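Local structure of histidine kinase (Methanosarcina mazei, 3LI9) at residues 179-184 / 202-207; 189-194 / 263-268. The protein is the extracellular PDC-fold (double Cache) sensor domain of a probable membrane-bound histidine kinase, which would phosphorylate a protein histidine from ATP. All coordinates share one frame; numbering follows the deposited sequence.

Contact 1 of 2, residues 179-184 / 202-207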
loop_
_atom_site.group_PDB
_atom_site.type_symbol
_atom_site.label_atom_id
_atom_site.label_comp_id
_atom_site.label_asym_id
_atom_site.label_seq_id
_atom_site.Cartn_x
_atom_site.Cartn_y
_atom_site.Cartn_z
ATOM N N VAL A 179 2.649 -11.420 10.285
ATOM C CA VAL A 179 3.503 -10.837 11.252
ATOM C C VAL A 179 2.676 -10.190 12.397
ATOM O O VAL A 179 2.910 -10.511 13.564
ATOM C CB VAL A 179 4.396 -9.725 10.631
ATOM C CG1 VAL A 179 5.218 -9.060 11.794
ATOM C CG2 VAL A 179 5.409 -10.345 9.588
ATOM N N ALA A 180 1.724 -9.311 12.069
ATOM C CA ALA A 180 0.990 -8.532 13.142
ATOM C C ALA A 180 0.127 -9.460 14.025
ATOM O O ALA A 180 0.048 -9.270 15.242
ATOM C CB ALA A 180 0.098 -7.448 12.482
ATOM N N SER A 181 -0.454 -10.505 13.431
ATOM C CA SER A 181 -1.308 -11.395 14.190
ATOM C C SER A 181 -0.594 -12.317 15.138
ATOM O O SER A 181 -1.280 -12.998 15.925
ATOM C CB SER A 181 -2.246 -12.170 13.274
ATOM O OG SER A 181 -3.257 -11.250 12.791
ATOM N N SER A 182 0.724 -12.335 15.100
ATOM C CA SER A 182 1.513 -13.121 16.062
ATOM C C SER A 182 2.020 -12.289 17.239
ATOM O O SER A 182 2.668 -12.805 18.137
ATOM C CB SER A 182 2.737 -13.709 15.383
ATOM O OG SER A 182 3.673 -12.633 15.119
ATOM N N ILE A 183 1.806 -10.981 17.195
ATOM C CA ILE A 183 2.305 -10.106 18.277
ATOM C C ILE A 183 1.432 -10.260 19.490
ATOM O O ILE A 183 0.185 -10.230 19.405
ATOM C CB ILE A 183 2.348 -8.646 17.801
ATOM C CG1 ILE A 183 3.417 -8.510 16.712
ATOM C CG2 ILE A 183 2.663 -7.664 18.999
ATOM C CD1 ILE A 183 3.291 -7.195 15.904
ATOM N N ARG A 184 2.095 -10.528 20.623
ATOM C CA ARG A 184 1.345 -10.662 21.875
ATOM C C ARG A 184 1.983 -9.789 22.919
ATOM O O ARG A 184 3.213 -9.702 23.010
ATOM C CB ARG A 184 1.338 -12.112 22.323
ATOM C CG ARG A 184 0.528 -12.984 21.396
ATOM C CD ARG A 184 -0.972 -12.478 21.138
ATOM N NE ARG A 184 -1.541 -13.549 20.343
ATOM C CZ ARG A 184 -2.100 -13.453 19.140
ATOM N NH1 ARG A 184 -2.495 -14.590 18.575
ATOM N NH2 ARG A 184 -2.355 -12.280 18.555
ATOM N N SER A 202 -4.939 -6.480 8.919
ATOM C CA SER A 202 -4.670 -7.750 9.636
ATOM C C SER A 202 -5.684 -7.816 10.770
ATOM O O SER A 202 -6.251 -6.782 11.163
ATOM C CB SER A 202 -3.272 -7.783 10.284
ATOM O OG SER A 202 -3.079 -6.763 11.262
ATOM N N HIS A 203 -5.898 -9.011 11.308
ATOM C CA HIS A 203 -6.622 -9.131 12.614
ATOM C C HIS A 203 -6.403 -10.550 13.088
ATOM O O HIS A 203 -6.435 -11.456 12.271
ATOM C CB HIS A 203 -8.107 -8.854 12.456
ATOM C CG HIS A 203 -8.804 -8.673 13.784
ATOM N ND1 HIS A 203 -9.285 -9.749 14.523
ATOM C CD2 HIS A 203 -9.062 -7.564 14.515
ATOM C CE1 HIS A 203 -9.829 -9.299 15.642
ATOM N NE2 HIS A 203 -9.721 -7.974 15.657
ATOM N N PRO A 204 -6.134 -10.780 14.391
ATOM C CA PRO A 204 -5.686 -12.116 14.780
ATOM C C PRO A 204 -6.828 -13.132 14.620
ATOM O O PRO A 204 -6.539 -14.306 14.333
ATOM C CB PRO A 204 -5.373 -11.948 16.275
ATOM C CG PRO A 204 -5.083 -10.478 16.477
ATOM C CD PRO A 204 -6.024 -9.797 15.495
ATOM N N THR A 205 -8.080 -12.715 14.779
ATOM C CA THR A 205 -9.220 -13.676 14.647
ATOM C C THR A 205 -10.262 -13.396 13.589
ATOM O O THR A 205 -10.894 -14.332 13.031
ATOM C CB THR A 205 -9.956 -13.869 16.026
ATOM O OG1 THR A 205 -10.295 -12.604 16.563
ATOM C CG2 THR A 205 -9.015 -14.526 17.013
ATOM N N GLN A 206 -10.493 -12.127 13.288
ATOM C CA GLN A 206 -11.549 -11.789 12.365
ATOM C C GLN A 206 -10.947 -11.636 10.940
ATOM O O GLN A 206 -10.764 -10.514 10.436
ATOM C CB GLN A 206 -12.236 -10.491 12.784
ATOM C CG GLN A 206 -12.899 -10.576 14.172
ATOM C CD GLN A 206 -14.238 -11.307 14.125
ATOM O OE1 GLN A 206 -14.718 -11.695 13.081
ATOM N NE2 GLN A 206 -14.878 -11.406 15.245
ATOM N N LYS A 207 -10.628 -12.746 10.295
ATOM C CA LYS A 207 -10.029 -12.617 8.952
ATOM C C LYS A 207 -10.929 -11.975 7.960
ATOM O O LYS A 207 -10.453 -11.328 7.006
ATOM C CB LYS A 207 -9.518 -13.973 8.455
ATOM C CG LYS A 207 -8.618 -14.694 9.434
ATOM C CD LYS A 207 -7.329 -13.828 9.839
ATOM C CE LYS A 207 -6.388 -14.638 10.726
ATOM N NZ LYS A 207 -5.286 -13.724 11.183
HETATM O O HOH W 1 -3.411 -8.459 13.375
#
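The Arg184 side chain crosses that of Pro204 obliquely, its guanidinium NH2 3.8 Å from Pro204 CB. The proline also meets a second flat group: its CD lies over one face of the His203 imidazole, towards the rim, while Thr205 CA sits at the edge of that ring, in its plane. His203 ND1 takes two backbone N-H groups, a nearly straight one from Gln206 N at 2.9 Å and a longer one from Thr205 N, both tilted from the ring plane, which hold the imidazole in its turn. The segments bring the last turn of helix 174-180, which in the chain lies between the strands of the two sheets of the PDC fold, against the loop after strand 190-194. Ser181 makes the central touch: with OG anti to its carbonyl carbon (chi1 -73°), the hydroxyl rests on the His203-Pro204 peptide, OG being 3.2 Å from His203 O. Pro204 N, almost as close, has no hydrogen to offer; OG instead bonds to Asp177 and accepts from water 1 at 2.9 Å. That water also bonds Ser202 OG at 2.7 Å, a hydroxyl with a further partner in Met193 N. Nearby, Lys207 NZ donates to His203 O at 2.8 Å and forms a salt bridge with Asp177, whose carboxylate also takes His203 N-H.

Contact 2 of 2, residues 189-194 / 263-268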
loop_
_atom_site.group_PDB
_atom_site.type_symbol
_atom_site.label_atom_id
_atom_site.label_comp_id
_atom_site.label_asym_id
_atom_site.label_seq_id
_atom_site.Cartn_x
_atom_site.Cartn_y
_atom_site.Cartn_z
ATOM N N GLY A 189 -2.987 -9.152 25.226
ATOM C CA GLY A 189 -2.823 -7.981 24.341
ATOM C C GLY A 189 -2.465 -8.456 22.938
ATOM O O GLY A 189 -1.832 -9.499 22.769
ATOM N N TYR A 190 -2.838 -7.679 21.929
ATOM C CA TYR A 190 -2.551 -8.125 20.537
ATOM C C TYR A 190 -2.400 -6.860 19.705
ATOM O O TYR A 190 -2.374 -5.746 20.239
ATOM C CB TYR A 190 -3.707 -8.968 20.015
ATOM C CG TYR A 190 -5.067 -8.256 19.971
ATOM C CD1 TYR A 190 -5.549 -7.651 18.799
ATOM C CD2 TYR A 190 -5.934 -8.219 21.126
ATOM C CE1 TYR A 190 -6.791 -7.026 18.746
ATOM C CE2 TYR A 190 -7.185 -7.568 21.069
ATOM C CZ TYR A 190 -7.595 -6.995 19.885
ATOM O OH TYR A 190 -8.805 -6.372 19.819
ATOM N N ALA A 191 -2.252 -7.031 18.378
ATOM C CA ALA A 191 -1.891 -5.870 17.560
ATOM C C ALA A 191 -2.548 -6.093 16.218
ATOM O O ALA A 191 -2.835 -7.249 15.829
ATOM C CB ALA A 191 -0.369 -5.890 17.322
ATOM N N PHE A 192 -2.782 -5.008 15.499
ATOM C CA PHE A 192 -3.202 -5.136 14.064
ATOM C C PHE A 192 -2.793 -3.850 13.313
ATOM O O PHE A 192 -2.448 -2.863 13.922
ATOM C CB PHE A 192 -4.740 -5.365 13.926
ATOM C CG PHE A 192 -5.573 -4.299 14.553
ATOM C CD1 PHE A 192 -5.904 -3.115 13.860
ATOM C CD2 PHE A 192 -6.076 -4.499 15.812
ATOM C CE1 PHE A 192 -6.738 -2.091 14.495
ATOM C CE2 PHE A 192 -6.894 -3.509 16.412
ATOM C CZ PHE A 192 -7.207 -2.342 15.775
HETATM N N MSE A 193 -2.782 -3.883 11.990
HETATM C CA MSE A 193 -2.433 -2.692 11.224
HETATM C C MSE A 193 -3.665 -2.232 10.487
HETATM O O MSE A 193 -4.505 -3.060 10.103
HETATM C CB MSE A 193 -1.329 -3.002 10.174
HETATM C CG MSE A 193 -0.060 -3.167 10.812
HETATM SE SE MSE A 193 0.967 -1.457 10.449
HETATM C CE MSE A 193 1.327 -2.214 8.809
ATOM N N VAL A 194 -3.781 -0.920 10.275
ATOM C CA VAL A 194 -4.849 -0.364 9.439
ATOM C C VAL A 194 -4.295 0.559 8.370
ATOM O O VAL A 194 -3.171 1.091 8.528
ATOM C CB VAL A 194 -5.972 0.385 10.250
ATOM C CG1 VAL A 194 -6.634 -0.612 11.291
ATOM C CG2 VAL A 194 -5.396 1.586 10.998
ATOM N N PHE A 263 -0.096 1.460 13.048
ATOM C CA PHE A 263 0.045 0.213 13.758
ATOM C C PHE A 263 -0.678 0.392 15.110
ATOM O O PHE A 263 -0.460 1.399 15.791
ATOM C CB PHE A 263 1.570 -0.110 14.002
ATOM C CG PHE A 263 1.752 -1.386 14.807
ATOM C CD1 PHE A 263 1.825 -2.612 14.168
ATOM C CD2 PHE A 263 1.806 -1.322 16.203
ATOM C CE1 PHE A 263 1.987 -3.797 14.938
ATOM C CE2 PHE A 263 1.979 -2.522 16.973
ATOM C CZ PHE A 263 2.077 -3.725 16.312
ATOM N N VAL A 264 -1.535 -0.577 15.455
ATOM C CA VAL A 264 -2.380 -0.450 16.656
ATOM C C VAL A 264 -2.090 -1.592 17.616
ATOM O O VAL A 264 -2.074 -2.789 17.247
ATOM C CB VAL A 264 -3.885 -0.447 16.270
ATOM C CG1 VAL A 264 -4.748 -0.180 17.523
ATOM C CG2 VAL A 264 -4.170 0.581 15.228
ATOM N N LEU A 265 -1.821 -1.253 18.866
ATOM C CA LEU A 265 -1.680 -2.266 19.891
ATOM C C LEU A 265 -2.899 -2.156 20.811
ATOM O O LEU A 265 -3.279 -1.019 21.216
ATOM C CB LEU A 265 -0.480 -1.965 20.808
ATOM C CG LEU A 265 0.905 -2.457 20.588
ATOM C CD1 LEU A 265 1.780 -1.998 21.793
ATOM C CD2 LEU A 265 0.968 -3.961 20.346
ATOM N N VAL A 266 -3.501 -3.300 21.126
ATOM C CA VAL A 266 -4.715 -3.281 21.958
ATOM C C VAL A 266 -4.340 -4.001 23.271
ATOM O O VAL A 266 -3.901 -5.142 23.254
ATOM C CB VAL A 266 -5.898 -4.006 21.284
ATOM C CG1 VAL A 266 -7.113 -4.097 22.217
ATOM C CG2 VAL A 266 -6.310 -3.304 19.972
ATOM N N VAL A 267 -4.425 -3.273 24.388
ATOM C CA VAL A 267 -3.911 -3.769 25.647
ATOM C C VAL A 267 -5.014 -3.604 26.716
ATOM O O VAL A 267 -5.516 -2.491 26.901
ATOM C CB VAL A 267 -2.787 -2.871 26.160
ATOM C CG1 VAL A 267 -2.216 -3.471 27.395
ATOM C CG2 VAL A 267 -1.637 -2.716 25.145
ATOM N N PRO A 268 -5.328 -4.688 27.398
ATOM C CA PRO A 268 -6.284 -4.664 28.504
ATOM C C PRO A 268 -5.646 -3.860 29.639
ATOM O O PRO A 268 -4.539 -4.202 30.097
ATOM C CB PRO A 268 -6.396 -6.130 28.892
ATOM C CG PRO A 268 -5.934 -6.885 27.707
ATOM C CD PRO A 268 -4.821 -6.042 27.158
#
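The phenol ring of Tyr190 lies beside Val266, with Val266 CB over one face in a CH-pi contact 3.9 Å from the Tyr190 ring centroid. Together the segments form an antiparallel pair in the four-stranded sheet of the second sensor subdomain, strand 190-194 being an outermost strand within the chain. The next hydrogen-bonded pair repeats the arrangement: Val264 CB stands over a face of the Phe192 ring, 4.0 Å from its centroid. In both aromatics CG falls between the backbone N and carbonyl carbon (chi1 60° in Tyr190), and the two rings meet where Tyr190 CE1 reaches the edge of Phe192. Val266 CG2 touches both, approaching Phe192 CE2 to 3.6 Å. An alanine in place of Tyr190 would probably strip the ring from Val266 CB and CG1 and take one neighbour from the edge of Phe192, opening a gap towards Pro204. The backbone bonds come in two reciprocal sets, Tyr190 with Val266 and Phe192 with Val264; Val266 N to Tyr190 O is the straightest, at 2.8 Å and 177°. Ala191, Met193, Phe263 and Leu265 share the other face, where helix 13-48 packs on the last three. There Ala191 CB lies 3.4 Å from Phe263 CZ. The side chain of selenomethionine Met193 crosses that of Phe263 at about a right angle, in a Met-aromatic contact that puts SE at the ring edge, in its plane, 5.3 Å from the Phe263 centroid.

How the contacts relate
Contacts 1 and 2 have centres about 9 Å apart and meet through strand 190-194. Residues 202-207 follow that strand in the chain and residues 179-184 precede it; the loop and helix end of contact 1 lie along this edge strand, Pro204 and Arg184 touching Tyr190 and Ile183 touching Ala191. Among the touches between the contacts are Ser202 OG to Met193 N at 3.0 Å, a hydrogen bond; Ser202 OG against Phe192 CA at 3.2 Å; Pro204 CG against Tyr190 CD1 at 3.7 Å; and Arg184 CD against Gly189 O at 3.5 Å. Tyr190 thus packs between Val266 of contact 2 and Pro204 of contact 1.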